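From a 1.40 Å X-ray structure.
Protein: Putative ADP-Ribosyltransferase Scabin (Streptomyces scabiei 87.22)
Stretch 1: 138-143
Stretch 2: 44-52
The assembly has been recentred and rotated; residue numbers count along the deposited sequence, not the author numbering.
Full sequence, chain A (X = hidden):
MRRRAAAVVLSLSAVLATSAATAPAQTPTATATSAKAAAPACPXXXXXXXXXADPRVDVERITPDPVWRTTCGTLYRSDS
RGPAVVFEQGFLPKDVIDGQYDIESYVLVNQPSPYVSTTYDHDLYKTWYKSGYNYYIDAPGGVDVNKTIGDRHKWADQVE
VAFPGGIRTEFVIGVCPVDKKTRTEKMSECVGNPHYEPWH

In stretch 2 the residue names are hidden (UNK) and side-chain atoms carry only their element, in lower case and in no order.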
# COMPACT_ATOMS: atom_id res chain seq x y z
N ASP A 138 4.89 3.82 -5.59
CA ASP A 138 5.93 4.78 -5.21
C ASP A 138 5.18 5.98 -4.63
O ASP A 138 4.79 6.89 -5.35
CB ASP A 138 6.80 5.14 -6.40
CG ASP A 138 7.81 6.24 -6.10
OD1 ASP A 138 8.18 6.43 -4.92
OD2 ASP A 138 8.26 6.91 -7.05
N ALA A 139 4.91 5.92 -3.33
CA ALA A 139 4.03 6.87 -2.69
C ALA A 139 4.66 7.35 -1.39
O ALA A 139 5.30 6.55 -0.69
CB ALA A 139 2.68 6.22 -2.32
N PRO A 140 4.47 8.61 -1.04
CA PRO A 140 4.99 9.12 0.23
C PRO A 140 4.09 8.68 1.37
O PRO A 140 2.88 8.54 1.22
CB PRO A 140 4.92 10.64 0.07
CG PRO A 140 3.80 10.86 -0.89
CD PRO A 140 3.82 9.67 -1.83
N GLY A 141 4.71 8.48 2.52
CA GLY A 141 3.95 8.32 3.75
C GLY A 141 3.49 6.91 4.02
O GLY A 141 4.20 5.93 3.77
N GLY A 142 2.27 6.81 4.54
CA GLY A 142 1.77 5.51 5.00
C GLY A 142 2.15 5.25 6.44
O GLY A 142 3.13 5.77 6.97
N VAL A 143 1.30 4.49 7.12
CA VAL A 143 1.55 4.09 8.50
C VAL A 143 2.34 2.79 8.49
O VAL A 143 1.88 1.77 7.95
CB VAL A 143 0.23 3.92 9.26
CG1 VAL A 143 0.52 3.48 10.68
CG2 VAL A 143 -0.60 5.20 9.24
N UNK A 44 9.81 14.90 2.10
CA UNK A 44 8.83 14.72 3.17
C UNK A 44 7.74 15.77 2.99
O UNK A 44 8.02 16.97 3.04
c UNK A 44 11.33 14.07 6.07
c UNK A 44 9.48 14.86 4.54
c UNK A 44 13.16 15.64 6.60
n UNK A 44 12.19 15.22 5.80
n UNK A 44 13.43 15.00 7.73
c UNK A 44 10.44 13.72 4.88
n UNK A 44 13.88 16.70 6.26
N UNK A 45 6.51 15.32 2.80
CA UNK A 45 5.38 16.23 2.63
C UNK A 45 4.84 16.66 3.99
O UNK A 45 4.88 15.91 4.97
c UNK A 45 4.36 16.34 -0.57
c UNK A 45 5.65 14.04 -1.34
c UNK A 45 5.29 14.22 -0.02
c UNK A 45 4.27 15.57 1.82
c UNK A 45 4.70 16.15 -1.89
c UNK A 45 4.64 15.36 0.38
c UNK A 45 5.35 15.01 -2.28
N UNK A 46 4.33 17.89 4.03
CA UNK A 46 3.70 18.38 5.25
C UNK A 46 2.48 17.54 5.60
O UNK A 46 2.25 17.22 6.77
c UNK A 46 3.28 19.83 5.05
o UNK A 46 2.23 21.55 6.30
o UNK A 46 3.40 20.06 7.42
c UNK A 46 2.94 20.53 6.35
N UNK A 47 1.72 17.15 4.59
CA UNK A 47 0.47 16.42 4.78
C UNK A 47 0.76 14.92 4.91
O UNK A 47 1.27 14.32 3.95
o UNK A 47 -2.52 16.10 2.70
c UNK A 47 -1.75 15.97 3.67
c UNK A 47 -0.44 16.69 3.60
o UNK A 47 -2.02 15.31 4.70
N UNK A 48 0.47 14.29 6.05
CA UNK A 48 0.82 12.87 6.20
C UNK A 48 0.01 11.95 5.32
O UNK A 48 0.44 10.81 5.11
c UNK A 48 0.56 12.60 7.69
c UNK A 48 -0.52 13.54 8.04
c UNK A 48 -0.32 14.78 7.19
N UNK A 49 -1.12 12.41 4.79
CA UNK A 49 -1.91 11.64 3.84
C UNK A 49 -1.96 12.35 2.50
O UNK A 49 -2.96 12.30 1.78
c UNK A 49 -4.10 12.58 4.69
c UNK A 49 -3.32 11.31 4.38
c UNK A 49 -3.21 10.42 5.60
N UNK A 50 -0.86 13.01 2.15
CA UNK A 50 -0.72 13.59 0.82
C UNK A 50 -1.13 12.61 -0.27
O UNK A 50 -1.68 13.02 -1.30
c UNK A 50 0.73 14.02 0.60
n UNK A 50 0.43 15.76 -1.19
n UNK A 50 1.59 15.01 -2.83
c UNK A 50 0.81 16.00 -2.43
c UNK A 50 1.70 14.09 -1.81
c UNK A 50 0.98 14.57 -0.77
N UNK A 51 -0.84 11.33 -0.08
CA UNK A 51 -1.06 10.35 -1.12
C UNK A 51 -2.51 9.90 -1.24
O UNK A 51 -2.83 9.20 -2.19
c UNK A 51 -0.23 9.10 -0.84
N UNK A 52 -3.38 10.33 -0.33
CA UNK A 52 -4.70 9.72 -0.22
C UNK A 52 -5.54 9.94 -1.48
O UNK A 52 -5.64 11.05 -2.01
c UNK A 52 -5.41 10.32 0.99
O HOH W 1 -0.24 8.24 4.15
O HOH W 2 1.02 10.43 1.96

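Position 44 carries three carbons, a nitrogen, then a carbon bearing two more nitrogens: a guanidinium, hence Arg44. Its CA-to-CB bond points away from stretch 1, which it does not touch, and it is poorly ordered.

Position 45 has one carbon followed by a ring of six carbons, so it is Phe45. Its CA-to-CB bond points toward stretch 1, and CD1 comes to 3.6 Å from Pro140 CB, an apolar contact in which the proline meets the ring obliquely.

Positions 46 and 47 each have two carbons, the second carrying two oxygens, on a chain one carbon too short for glutamate. They are Asp46 and Asp47, both out of reach of stretch 1. The second works locally: its OD1 accepts a hydrogen bond from the backbone N of position 49, at 3.0 Å, and its backbone O accepts another from N of position 50, at 3.1 Å, closing a type I turn.

At position 48 three carbons close a ring onto the backbone nitrogen, which identifies Pro48. The ring stays clear of stretch 1; the carbonyl is what matters. An ideal CB on Gly141 would lie 3.1 Å from Pro48 O, a tight fit, and the positive phi there also favours glycine.

Position 49 shows one carbon carrying two others, with no heteroatom: Val49, whose CA-to-CB bond points away from stretch 1.

Position 50 has one carbon and a five-membered ring of three carbons and two nitrogens, so it is His50. Pro140 CG lies at the edge of this ring, 4.0 Å from CD2.

Position 51 has a single carbon, hence Ala51. Its CB sits 4.2 Å from Pro140 CD, 3.8 Å from Pro140 O and 4.4 Å from Ala139 CB, a small side chain where the backbones come nearest, Ala51 CA lying 6.3 Å from Pro140 CA.

Position 52 again has one carbon, giving Ala52, out of reach; its N bonds to Val49 O at 2.9 Å and closes a second type I turn.

The contact rests on Pro140, with Phe45, His50 and Ala51 packed about its ring. No direct hydrogen bond crosses, so water carries the polar link. Water 1 donates to Pro48 O (2.8 Å) and accepts from Gly142 N (2.9 Å), bridging atoms that are 4.4 Å apart. Water 2 accepts from Ala51 N (2.9 Å) while donating to Pro140 O (2.8 Å) and Pro48 O (3.2 Å). The rule to read here is a compact apolar patch beside backbone groups joined through water, with turns holding one loop in shape.

Stretch 2 (44-52) RFDDPVHAA
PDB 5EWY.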